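Local coordinates for glycosyl hydrolase, family 31/fibronectin type III domain protein (Clostridium perfringens, PDB 4LKS), which binds galactose as a family 32 carbohydrate-binding module of a family 31 glycoside hydrolase, and so probably directs the enzyme toward galactose-bearing glycans, at residues Y30-A35 / L62-T67; T50-A55 / A157-L162; Y81-N86 / N121-R126; G90-Y95 / L146-D151. One frame throughout, in Å; residues are numbered along the deposited sequence. Where two conformers were deposited one is given.

Contact 1: Y30-A35 / L62-T67; sequences YATSEA and LPVSIT
Thr-32 and Val-64 meet where a strand gives way to a loop, and their side chains cross at about a right angle. The two branches of the threonine divide the work. OG1 stands anti to its own carbonyl carbon (chi1 -52°) and accepts the backbone N-H of Ser-65, with N and OG1 2.8 Å apart; the methyl CG2 rests against Val-64 CG1 at 4.2 Å. This is how a hydroxyl can prolong strand pairing beyond the last bridge: Thr-32 N donates to Ser-65 O at 3.0 Å, in the plane of that carbonyl, and the side chain then takes the N-H of the same serine. Before this point the pairing is regular. Strand 26-31 is an edge strand of a five-stranded antiparallel sheet in the beta-sandwich of this F5/8 type C domain, and it runs beside strand 64-70. Tyr-30 and Thr-67 form a hydrogen-bonded pair, with Thr-67 N 2.8 Å from Tyr-30 O, whereas Ala-31 and Ile-66 form a non-hydrogen-bonded one. On the face carrying Ala-31 and Ile-66, CB of the alanine approaches CG1 of the isoleucine at 4.3 Å, and Trp-52 touches both. The opposite face carries Tyr-30, whose CG lies anti to its backbone N (chi1 172°). Its ring slants across the side chain of Thr-67, bringing Tyr-30 CD2 to 4.2 Å from Thr-67 OG1.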
# COMPACT_ATOMS: atom_id res chain seq x y z
N TYR A 30 -1.71 2.95 -11.71
CA TYR A 30 -0.35 2.64 -12.14
C TYR A 30 0.37 1.79 -11.11
O TYR A 30 0.14 1.93 -9.91
CB TYR A 30 0.43 3.94 -12.37
CG TYR A 30 1.90 3.73 -12.63
CD1 TYR A 30 2.38 3.50 -13.91
CD2 TYR A 30 2.82 3.76 -11.59
CE1 TYR A 30 3.73 3.30 -14.14
CE2 TYR A 30 4.16 3.56 -11.80
CZ TYR A 30 4.61 3.33 -13.07
OH TYR A 30 5.96 3.14 -13.27
N ALA A 31 1.24 0.90 -11.57
CA ALA A 31 2.21 0.26 -10.70
C ALA A 31 3.47 -0.00 -11.50
O ALA A 31 3.41 -0.16 -12.72
CB ALA A 31 1.66 -1.05 -10.14
N THR A 32 4.60 -0.06 -10.81
CA THR A 32 5.88 -0.26 -11.47
C THR A 32 5.86 -1.54 -12.30
O THR A 32 6.34 -1.57 -13.45
CB THR A 32 6.99 -0.37 -10.45
OG1 THR A 32 6.93 0.74 -9.55
CG2 THR A 32 8.34 -0.40 -11.15
N SER A 33 5.30 -2.58 -11.72
CA SER A 33 5.17 -3.86 -12.41
C SER A 33 4.09 -4.68 -11.73
O SER A 33 3.63 -4.33 -10.63
CB SER A 33 6.50 -4.60 -12.41
OG SER A 33 6.95 -4.90 -11.10
N GLU A 34 3.68 -5.75 -12.40
CA GLU A 34 2.65 -6.66 -11.91
C GLU A 34 3.05 -8.07 -12.32
O GLU A 34 3.56 -8.27 -13.42
CB GLU A 34 1.29 -6.31 -12.53
CG GLU A 34 0.76 -4.91 -12.18
CD GLU A 34 -0.32 -4.46 -13.14
OE1 GLU A 34 0.02 -4.09 -14.29
OE2 GLU A 34 -1.51 -4.49 -12.77
N ALA A 35 2.84 -9.03 -11.43
CA ALA A 35 3.16 -10.43 -11.71
C ALA A 35 1.89 -11.25 -11.83
O ALA A 35 0.91 -10.97 -11.13
CB ALA A 35 4.01 -11.00 -10.62
N LEU A 62 13.67 -3.64 -5.96
CA LEU A 62 13.02 -2.48 -5.35
C LEU A 62 13.82 -1.23 -5.71
O LEU A 62 14.99 -1.33 -6.09
CB LEU A 62 12.98 -2.67 -3.83
CG LEU A 62 12.19 -3.86 -3.31
CD1 LEU A 62 12.20 -3.83 -1.80
CD2 LEU A 62 10.76 -3.82 -3.84
N PRO A 63 13.20 -0.05 -5.58
CA PRO A 63 11.82 0.20 -5.14
C PRO A 63 10.77 -0.07 -6.21
O PRO A 63 11.07 -0.04 -7.40
CB PRO A 63 11.83 1.69 -4.81
CG PRO A 63 12.89 2.26 -5.74
CD PRO A 63 13.96 1.21 -5.76
N VAL A 64 9.55 -0.35 -5.76
CA VAL A 64 8.40 -0.39 -6.66
C VAL A 64 7.29 0.42 -6.01
O VAL A 64 7.28 0.62 -4.80
CB VAL A 64 7.91 -1.83 -6.95
CG1 VAL A 64 8.98 -2.65 -7.67
CG2 VAL A 64 7.45 -2.53 -5.66
N SER A 65 6.37 0.90 -6.82
CA SER A 65 5.30 1.72 -6.29
C SER A 65 3.97 1.43 -6.97
O SER A 65 3.91 0.81 -8.06
CB SER A 65 5.65 3.21 -6.40
OG SER A 65 5.51 3.64 -7.74
N ILE A 66 2.92 1.86 -6.31
CA ILE A 66 1.57 1.74 -6.84
C ILE A 66 0.88 3.08 -6.60
O ILE A 66 1.03 3.68 -5.52
CB ILE A 66 0.79 0.56 -6.20
CG1 ILE A 66 -0.61 0.46 -6.79
CG2 ILE A 66 0.75 0.66 -4.67
CD1 ILE A 66 -1.33 -0.82 -6.43
N THR A 67 0.15 3.57 -7.59
CA THR A 67 -0.57 4.84 -7.46
C THR A 67 -2.07 4.60 -7.46
O THR A 67 -2.61 3.96 -8.37
CB THR A 67 -0.24 5.81 -8.59
OG1 THR A 67 1.16 6.10 -8.57
CG2 THR A 67 -1.04 7.11 -8.42

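Contact 2: T50-A55 / A157-L162; sequences TIWHSA and ASAAEL. With CA (calcium ion), chain C; GAL (beta-D-galactopyranose), chain D.
A short antiparallel ladder, formed by Trp-52 and His-53 with Ala-159 and Ser-158, has the calcium site at one end and the galactose pocket at the other. Thr-50 binds calcium twice, through its O and its OG1, the latter 2.5 Å from the ion. Ala-160 O binds 2.4 Å from calcium, and Asn-42, Asp-45 and Asp-47 supply the rest. Thr-50 O and Ala-160 O lie 3.3 Å apart because both bind the ion. Reciprocal bonds join Trp-52 and Ala-159, each N 3.0 Å from the other residue's O. Beyond them Ser-54 pairs doubly with Ala-157: its N donates to Ala-157 O, and its OG accepts from Ala-157 N. His-53 ND1 donates to Ser-54 O at 2.7 Å, in the ring plane, which fixes the imidazole's rotation and turns NE2 to galactose O4, also 2.7 Å away. Ala-157 O lies over one face of that ring. The indole of Trp-52 meets Ala-159 CB at its edge and reaches strand 64-70 at Val-64 and Ile-66. Strand 52-53 is an edge of the four-stranded sheet; strand 158-166 pairs on its other side with strand 73-82, its Ala-160 and Glu-161 both facing Leu-82 in a classic beta bulge.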
# COMPACT_ATOMS: atom_id res chain seq x y z
N THR A 50 -7.30 -11.05 -2.63
CA THR A 50 -6.64 -10.70 -3.87
C THR A 50 -5.47 -9.78 -3.55
O THR A 50 -5.53 -9.00 -2.60
CB THR A 50 -7.59 -9.99 -4.84
OG1 THR A 50 -8.06 -8.79 -4.22
CG2 THR A 50 -8.80 -10.89 -5.18
N ILE A 51 -4.41 -9.85 -4.35
CA ILE A 51 -3.26 -9.00 -4.10
C ILE A 51 -2.71 -8.37 -5.37
O ILE A 51 -2.84 -8.93 -6.46
CB ILE A 51 -2.09 -9.76 -3.44
CG1 ILE A 51 -1.54 -10.85 -4.36
CG2 ILE A 51 -2.51 -10.34 -2.09
CD1 ILE A 51 -0.30 -11.53 -3.83
N TRP A 52 -2.12 -7.19 -5.21
CA TRP A 52 -1.15 -6.72 -6.19
C TRP A 52 0.19 -7.31 -5.80
O TRP A 52 0.52 -7.35 -4.61
CB TRP A 52 -1.07 -5.19 -6.18
CG TRP A 52 0.16 -4.68 -6.88
CD1 TRP A 52 0.50 -4.89 -8.19
CD2 TRP A 52 1.22 -3.89 -6.31
NE1 TRP A 52 1.70 -4.28 -8.47
CE2 TRP A 52 2.16 -3.66 -7.34
CE3 TRP A 52 1.46 -3.36 -5.04
CZ2 TRP A 52 3.33 -2.92 -7.13
CZ3 TRP A 52 2.62 -2.61 -4.83
CH2 TRP A 52 3.54 -2.40 -5.87
N HIS A 53 0.96 -7.77 -6.79
CA HIS A 53 2.31 -8.28 -6.55
C HIS A 53 3.18 -7.78 -7.69
O HIS A 53 2.80 -7.87 -8.86
CB HIS A 53 2.28 -9.82 -6.54
CG HIS A 53 3.50 -10.46 -5.94
ND1 HIS A 53 4.76 -10.32 -6.46
CD2 HIS A 53 3.62 -11.31 -4.89
CE1 HIS A 53 5.62 -11.03 -5.75
NE2 HIS A 53 4.95 -11.65 -4.79
N SER A 54 4.33 -7.21 -7.35
CA SER A 54 5.24 -6.70 -8.37
C SER A 54 6.00 -7.87 -9.01
O SER A 54 5.96 -9.00 -8.50
CB SER A 54 6.19 -5.64 -7.79
OG SER A 54 7.08 -6.17 -6.82
N ALA A 55 6.67 -7.60 -10.12
CA ALA A 55 7.38 -8.65 -10.85
C ALA A 55 8.52 -9.24 -10.02
O ALA A 55 9.12 -8.56 -9.20
CB ALA A 55 7.90 -8.12 -12.18
N ALA A 157 7.22 -6.60 -3.97
CA ALA A 157 6.25 -6.14 -2.99
C ALA A 157 4.88 -6.70 -3.32
O ALA A 157 4.56 -6.97 -4.48
CB ALA A 157 6.17 -4.63 -3.00
N SER A 158 4.05 -6.86 -2.29
CA SER A 158 2.66 -7.22 -2.50
C SER A 158 1.79 -6.44 -1.53
O SER A 158 2.28 -5.88 -0.56
CB SER A 158 2.43 -8.72 -2.34
OG SER A 158 2.81 -9.18 -1.06
N ALA A 159 0.50 -6.39 -1.82
CA ALA A 159 -0.45 -5.73 -0.93
C ALA A 159 -1.79 -6.35 -1.20
O ALA A 159 -2.21 -6.42 -2.35
CB ALA A 159 -0.50 -4.24 -1.22
N ALA A 160 -2.48 -6.78 -0.14
CA ALA A 160 -3.85 -7.27 -0.28
C ALA A 160 -4.85 -6.11 -0.30
O ALA A 160 -5.81 -6.14 -1.07
CB ALA A 160 -4.18 -8.24 0.84
N GLU A 161 -4.64 -5.11 0.56
CA GLU A 161 -5.46 -3.91 0.55
C GLU A 161 -4.68 -2.70 0.99
O GLU A 161 -3.77 -2.78 1.83
CB GLU A 161 -6.65 -4.04 1.51
CG GLU A 161 -7.73 -5.02 1.12
CD GLU A 161 -8.98 -4.79 1.96
OE1 GLU A 161 -9.24 -5.60 2.88
OE2 GLU A 161 -9.67 -3.78 1.73
N LEU A 162 -5.09 -1.57 0.43
CA LEU A 162 -4.78 -0.25 0.98
C LEU A 162 -6.13 0.38 1.31
O LEU A 162 -7.01 0.51 0.44
CB LEU A 162 -4.03 0.60 -0.04
CG LEU A 162 -2.68 0.05 -0.48
CD1 LEU A 162 -2.16 0.85 -1.66
CD2 LEU A 162 -1.65 0.08 0.65
CA CA C . -7.31 -7.13 -2.58
C1 GAL D . 5.66 -17.64 -5.20
C2 GAL D . 4.37 -16.81 -4.99
C3 GAL D . 4.33 -15.63 -5.94
C4 GAL D . 5.60 -14.78 -5.74
C5 GAL D . 6.82 -15.65 -5.97
C6 GAL D . 8.14 -14.94 -5.69
O1 GAL D . 5.76 -18.66 -4.25
O2 GAL D . 3.18 -17.58 -5.22
O3 GAL D . 3.20 -14.80 -5.67
O4 GAL D . 5.64 -14.28 -4.41
O5 GAL D . 6.80 -16.79 -5.07
O6 GAL D . 9.25 -15.79 -5.97

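Contact 3: Y81-N86 / N121-R126; sequences YLPRQN and NALANR. With GAL (beta-D-galactopyranose), chain D.
Side chains and one water, with no strand pairing, join Pro-83, Gln-85 and their neighbours to Leu-123 and Arg-126, where the end of strand 73-82 meets the loop leading to strand 129-138. The apolar part is small. CD1 of Leu-123 comes to the edge of the Tyr-81 ring, in its plane and 3.7 Å from CE2, the two side chains crossing at about a right angle; the same methyl lies 3.9 Å from Pro-83 CG.

The polar part centres on the carbonyl of Arg-126. Gln-85 is bent at chi2 (-66°), and its NE2 bridges two carbonyls: it donates to Pro-83 O and, at 2.9 Å from NE2, to Arg-126 O, almost in line with that C=O (178°). Arg-126, bent at chi2 and chi3, folds back toward Arg-84. Its NE donates to a water 2.6 Å away, lying at the guanidinium edge, and this water donates in turn to Arg-126 O and to Arg-84 O. A direct bond from Arg-126 NH2 to Arg-84 O, 3.4 Å, is weak.

Arg-84 itself runs extended the other way. NE donates to Asn-86 OD1, and the guanidinium meets galactose edge-on, both terminal nitrogens reaching O3, with NH2 at 3.0 Å from that oxygen. NH1 also donates to galactose O4. Bonds gathered on the Pro-83 and Arg-84 carbonyls are consistent with a second shell that steadies the backbone from which the sugar-binding arginine extends.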
# COMPACT_ATOMS: atom_id res chain seq x y z
N TYR A 81 -2.27 -0.57 5.57
CA TYR A 81 -1.68 -1.54 4.67
C TYR A 81 -2.05 -2.95 5.15
O TYR A 81 -1.76 -3.29 6.30
CB TYR A 81 -0.16 -1.36 4.63
CG TYR A 81 0.59 -2.48 3.94
CD1 TYR A 81 0.68 -2.53 2.55
CD2 TYR A 81 1.18 -3.50 4.68
CE1 TYR A 81 1.37 -3.56 1.91
CE2 TYR A 81 1.87 -4.54 4.05
CZ TYR A 81 1.96 -4.56 2.67
OH TYR A 81 2.64 -5.59 2.06
N LEU A 82 -2.69 -3.74 4.30
CA LEU A 82 -3.01 -5.13 4.64
C LEU A 82 -2.08 -6.05 3.87
O LEU A 82 -2.11 -6.08 2.64
CB LEU A 82 -4.47 -5.46 4.31
CG LEU A 82 -4.89 -6.91 4.63
CD1 LEU A 82 -4.88 -7.14 6.13
CD2 LEU A 82 -6.27 -7.22 4.04
N PRO A 83 -1.20 -6.76 4.58
CA PRO A 83 -0.31 -7.67 3.86
C PRO A 83 -1.06 -8.89 3.35
O PRO A 83 -2.15 -9.23 3.82
CB PRO A 83 0.72 -8.09 4.92
CG PRO A 83 0.07 -7.82 6.23
CD PRO A 83 -0.91 -6.70 6.02
N ARG A 84 -0.44 -9.52 2.35
CA ARG A 84 -0.86 -10.80 1.82
C ARG A 84 -1.17 -11.78 2.95
O ARG A 84 -0.39 -11.91 3.91
CB ARG A 84 0.28 -11.33 0.95
CG ARG A 84 -0.01 -12.60 0.21
CD ARG A 84 1.18 -12.94 -0.65
NE ARG A 84 0.89 -14.01 -1.58
CZ ARG A 84 1.69 -14.36 -2.58
NH1 ARG A 84 2.84 -13.72 -2.76
NH2 ARG A 84 1.34 -15.34 -3.39
N GLN A 85 -2.30 -12.46 2.85
CA GLN A 85 -2.79 -13.29 3.95
C GLN A 85 -2.27 -14.72 3.95
O GLN A 85 -2.18 -15.35 5.01
CB GLN A 85 -4.33 -13.30 3.98
CG GLN A 85 -4.94 -11.95 4.28
CD GLN A 85 -4.64 -11.48 5.69
OE1 GLN A 85 -5.14 -12.05 6.66
NE2 GLN A 85 -3.82 -10.43 5.81
N ASN A 86 -1.93 -15.24 2.78
CA ASN A 86 -1.54 -16.65 2.65
C ASN A 86 -0.03 -16.87 2.52
O ASN A 86 0.43 -18.01 2.47
CB ASN A 86 -2.25 -17.30 1.46
CG ASN A 86 -1.80 -16.73 0.13
OD1 ASN A 86 -1.43 -15.56 0.03
ND2 ASN A 86 -1.84 -17.55 -0.92
N ASN A 121 10.44 -13.32 9.10
CA ASN A 121 9.90 -13.79 7.83
C ASN A 121 8.55 -13.21 7.42
O ASN A 121 8.16 -13.35 6.27
CB ASN A 121 9.90 -15.32 7.75
CG ASN A 121 9.42 -15.98 9.03
OD1 ASN A 121 8.43 -15.56 9.63
ND2 ASN A 121 10.12 -17.02 9.45
N ALA A 122 7.84 -12.56 8.33
CA ALA A 122 6.56 -11.94 8.00
C ALA A 122 6.35 -10.72 8.87
O ALA A 122 7.05 -10.54 9.87
CB ALA A 122 5.42 -12.93 8.18
N LEU A 123 5.39 -9.88 8.52
CA LEU A 123 5.04 -8.75 9.39
C LEU A 123 4.51 -9.27 10.72
O LEU A 123 3.86 -10.32 10.79
CB LEU A 123 4.02 -7.82 8.72
CG LEU A 123 4.53 -6.99 7.54
CD1 LEU A 123 3.43 -6.04 7.08
CD2 LEU A 123 5.75 -6.20 7.94
N ALA A 124 4.80 -8.53 11.79
CA ALA A 124 4.32 -8.88 13.13
C ALA A 124 2.79 -8.80 13.18
O ALA A 124 2.13 -9.64 13.79
CB ALA A 124 4.93 -7.97 14.16
N ASN A 125 2.25 -7.77 12.54
CA ASN A 125 0.81 -7.61 12.45
C ASN A 125 0.38 -8.12 11.09
O ASN A 125 0.67 -7.49 10.07
CB ASN A 125 0.44 -6.13 12.61
CG ASN A 125 -1.05 -5.86 12.47
OD1 ASN A 125 -1.86 -6.77 12.33
ND2 ASN A 125 -1.41 -4.59 12.53
N ARG A 126 -0.28 -9.28 11.07
CA ARG A 126 -0.73 -9.89 9.82
C ARG A 126 -2.05 -9.29 9.34
O ARG A 126 -2.55 -9.64 8.26
CB ARG A 126 -0.89 -11.41 9.96
CG ARG A 126 0.40 -12.17 10.23
CD ARG A 126 1.42 -12.03 9.10
NE ARG A 126 0.95 -12.57 7.82
CZ ARG A 126 1.27 -13.77 7.34
NH1 ARG A 126 2.05 -14.58 8.03
NH2 ARG A 126 0.80 -14.16 6.16
C1 GAL D . 5.66 -17.64 -5.20
C2 GAL D . 4.37 -16.81 -4.99
C3 GAL D . 4.33 -15.63 -5.94
C4 GAL D . 5.60 -14.78 -5.74
C5 GAL D . 6.82 -15.65 -5.97
C6 GAL D . 8.14 -14.94 -5.69
O1 GAL D . 5.76 -18.66 -4.25
O2 GAL D . 3.18 -17.58 -5.22
O3 GAL D . 3.20 -14.80 -5.67
O4 GAL D . 5.64 -14.28 -4.41
O5 GAL D . 6.80 -16.79 -5.07
O6 GAL D . 9.25 -15.79 -5.97
O HOH W 1 -0.92 -11.26 6.53

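Contact 4: G90-Y95 / L146-D151; sequences GHVTEY and LKTLGD
Leu-146 donates its N-H to Glu-94 O, 2.8 Å from N to O, while its CD1 lies 3.7 Å from Tyr-95 O. Lys-147 N adds a weak bond to the same Glu-94 carbonyl. The lysine chain is extended and slants over the glutamate: Glu-94 OE1 sits beside the methylenes, 3.3 Å from Lys-147 CE, but NZ is 4.0 Å from OE1, so the salt bridge is long. Lys-147 O in turn is gripped by two donors, Thr-93 N at 2.9 Å and Glu-94 N at 3.3 Å, both above the same face of its carbonyl plane. One carbonyl taking two successive N-H groups marks the classic beta bulge. Here there are two, since Thr-93 and Glu-94 both face Lys-147 while Leu-146 and Lys-147 both face Glu-94; they lie where both segments turn a corner, between strands 92-93 and 95-100 on one side and within strand 140-148 on the other. Thr-148 resumes regular pairing, non-hydrogen-bonded with Val-92, and its OG1 is bonded to Tyr-156 O. At Leu-149 the N donates to His-91 O and the O accepts from Gly-90 N at 2.8 Å; its CG packs on Thr-93 CG2 at 3.6 Å, crossing that side chain at about a right angle. Gly-90, with phi 98°, takes a backbone shape suited to glycine.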
# COMPACT_ATOMS: atom_id res chain seq x y z
N GLY A 90 6.42 -10.59 -0.38
CA GLY A 90 6.14 -9.22 -0.74
C GLY A 90 5.70 -8.34 0.42
O GLY A 90 5.38 -7.19 0.18
N HIS A 91 5.66 -8.87 1.64
CA HIS A 91 5.32 -8.06 2.82
C HIS A 91 6.19 -6.81 2.89
O HIS A 91 7.42 -6.91 2.91
CB HIS A 91 5.49 -8.86 4.11
CG HIS A 91 4.34 -9.78 4.41
ND1 HIS A 91 4.13 -10.29 5.67
CD2 HIS A 91 3.35 -10.26 3.63
CE1 HIS A 91 3.04 -11.04 5.66
NE2 HIS A 91 2.55 -11.05 4.43
N VAL A 92 5.57 -5.64 2.92
CA VAL A 92 6.31 -4.38 2.89
C VAL A 92 6.76 -4.00 4.31
O VAL A 92 5.94 -3.96 5.24
CB VAL A 92 5.46 -3.26 2.29
CG1 VAL A 92 6.18 -1.93 2.41
CG2 VAL A 92 5.13 -3.58 0.82
N THR A 93 8.05 -3.73 4.48
CA THR A 93 8.56 -3.38 5.81
C THR A 93 9.06 -1.93 5.91
O THR A 93 9.19 -1.41 7.02
CB THR A 93 9.66 -4.35 6.30
OG1 THR A 93 10.88 -4.08 5.61
CG2 THR A 93 9.25 -5.80 6.06
N GLU A 94 9.35 -1.31 4.78
CA GLU A 94 9.70 0.11 4.74
C GLU A 94 9.00 0.72 3.53
O GLU A 94 9.00 0.14 2.43
CB GLU A 94 11.23 0.34 4.64
CG GLU A 94 11.63 1.80 4.93
CD GLU A 94 13.06 2.15 4.57
OE1 GLU A 94 13.75 1.35 3.91
OE2 GLU A 94 13.49 3.27 4.93
N TYR A 95 8.38 1.88 3.73
CA TYR A 95 7.54 2.49 2.70
C TYR A 95 7.76 4.00 2.61
O TYR A 95 8.33 4.64 3.53
CB TYR A 95 6.05 2.21 2.97
CG TYR A 95 5.63 2.80 4.30
CD1 TYR A 95 5.25 4.14 4.39
CD2 TYR A 95 5.66 2.06 5.47
CE1 TYR A 95 4.92 4.72 5.60
CE2 TYR A 95 5.33 2.63 6.70
CZ TYR A 95 4.95 3.97 6.75
OH TYR A 95 4.63 4.57 7.95
N LEU A 146 10.03 0.15 -0.14
CA LEU A 146 11.48 0.38 -0.10
C LEU A 146 12.23 -0.85 0.39
O LEU A 146 13.37 -1.10 -0.02
CB LEU A 146 11.80 1.57 0.81
CG LEU A 146 11.16 2.91 0.41
CD1 LEU A 146 11.38 3.95 1.52
CD2 LEU A 146 11.71 3.40 -0.91
N LYS A 147 11.60 -1.61 1.28
CA LYS A 147 12.14 -2.87 1.77
C LYS A 147 10.97 -3.82 1.91
O LYS A 147 9.86 -3.40 2.28
CB LYS A 147 12.81 -2.68 3.13
CG LYS A 147 14.09 -1.85 3.12
CD LYS A 147 14.66 -1.72 4.52
CE LYS A 147 15.98 -0.96 4.49
NZ LYS A 147 16.51 -0.76 5.86
N THR A 148 11.21 -5.10 1.62
CA THR A 148 10.16 -6.11 1.68
C THR A 148 10.71 -7.46 2.13
O THR A 148 11.93 -7.67 2.12
CB THR A 148 9.52 -6.34 0.30
OG1 THR A 148 10.54 -6.80 -0.59
CG2 THR A 148 8.91 -5.07 -0.27
N LEU A 149 9.80 -8.36 2.49
CA LEU A 149 10.15 -9.73 2.85
C LEU A 149 9.73 -10.69 1.74
O LEU A 149 8.89 -10.36 0.91
CB LEU A 149 9.46 -10.14 4.15
CG LEU A 149 9.74 -9.26 5.36
CD1 LEU A 149 8.92 -9.71 6.54
CD2 LEU A 149 11.21 -9.22 5.71
N GLY A 150 10.32 -11.88 1.74
CA GLY A 150 9.96 -12.88 0.75
C GLY A 150 10.97 -14.00 0.73
O GLY A 150 11.96 -13.94 1.47
N ASP A 151 10.73 -15.01 -0.09
CA ASP A 151 11.70 -16.09 -0.28
C ASP A 151 13.04 -15.49 -0.64
O ASP A 151 14.10 -15.98 -0.23
CB ASP A 151 11.23 -17.06 -1.35
CG ASP A 151 9.99 -17.82 -0.94
OD1 ASP A 151 9.90 -18.18 0.26
OD2 ASP A 151 9.10 -18.03 -1.79

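How the contacts relate
Contacts 2 and 4 are buried, whereas contacts 1 and 3 lie partly at the surface. Both buried contacts rest on backbone ladders, though contact 2 adds metal and sugar ligands and contact 4 two bulges. Contact 1 is also a ladder but at a sheet edge, while contact 3 relies on side chains and water. Contacts 1 and 4 reach neighbouring strands of the five-stranded sheet, with Leu-62 touching Thr-148; contacts 2 and 3 share the four-stranded sheet and the galactose, which both His-53 and Arg-84 bind. Tyr-81 OH ties contact 3 to both buried contacts, through Ser-158 O and Val-92 N. Ala-35 N, bonded to His-53 O, joins contact 1 to contact 2.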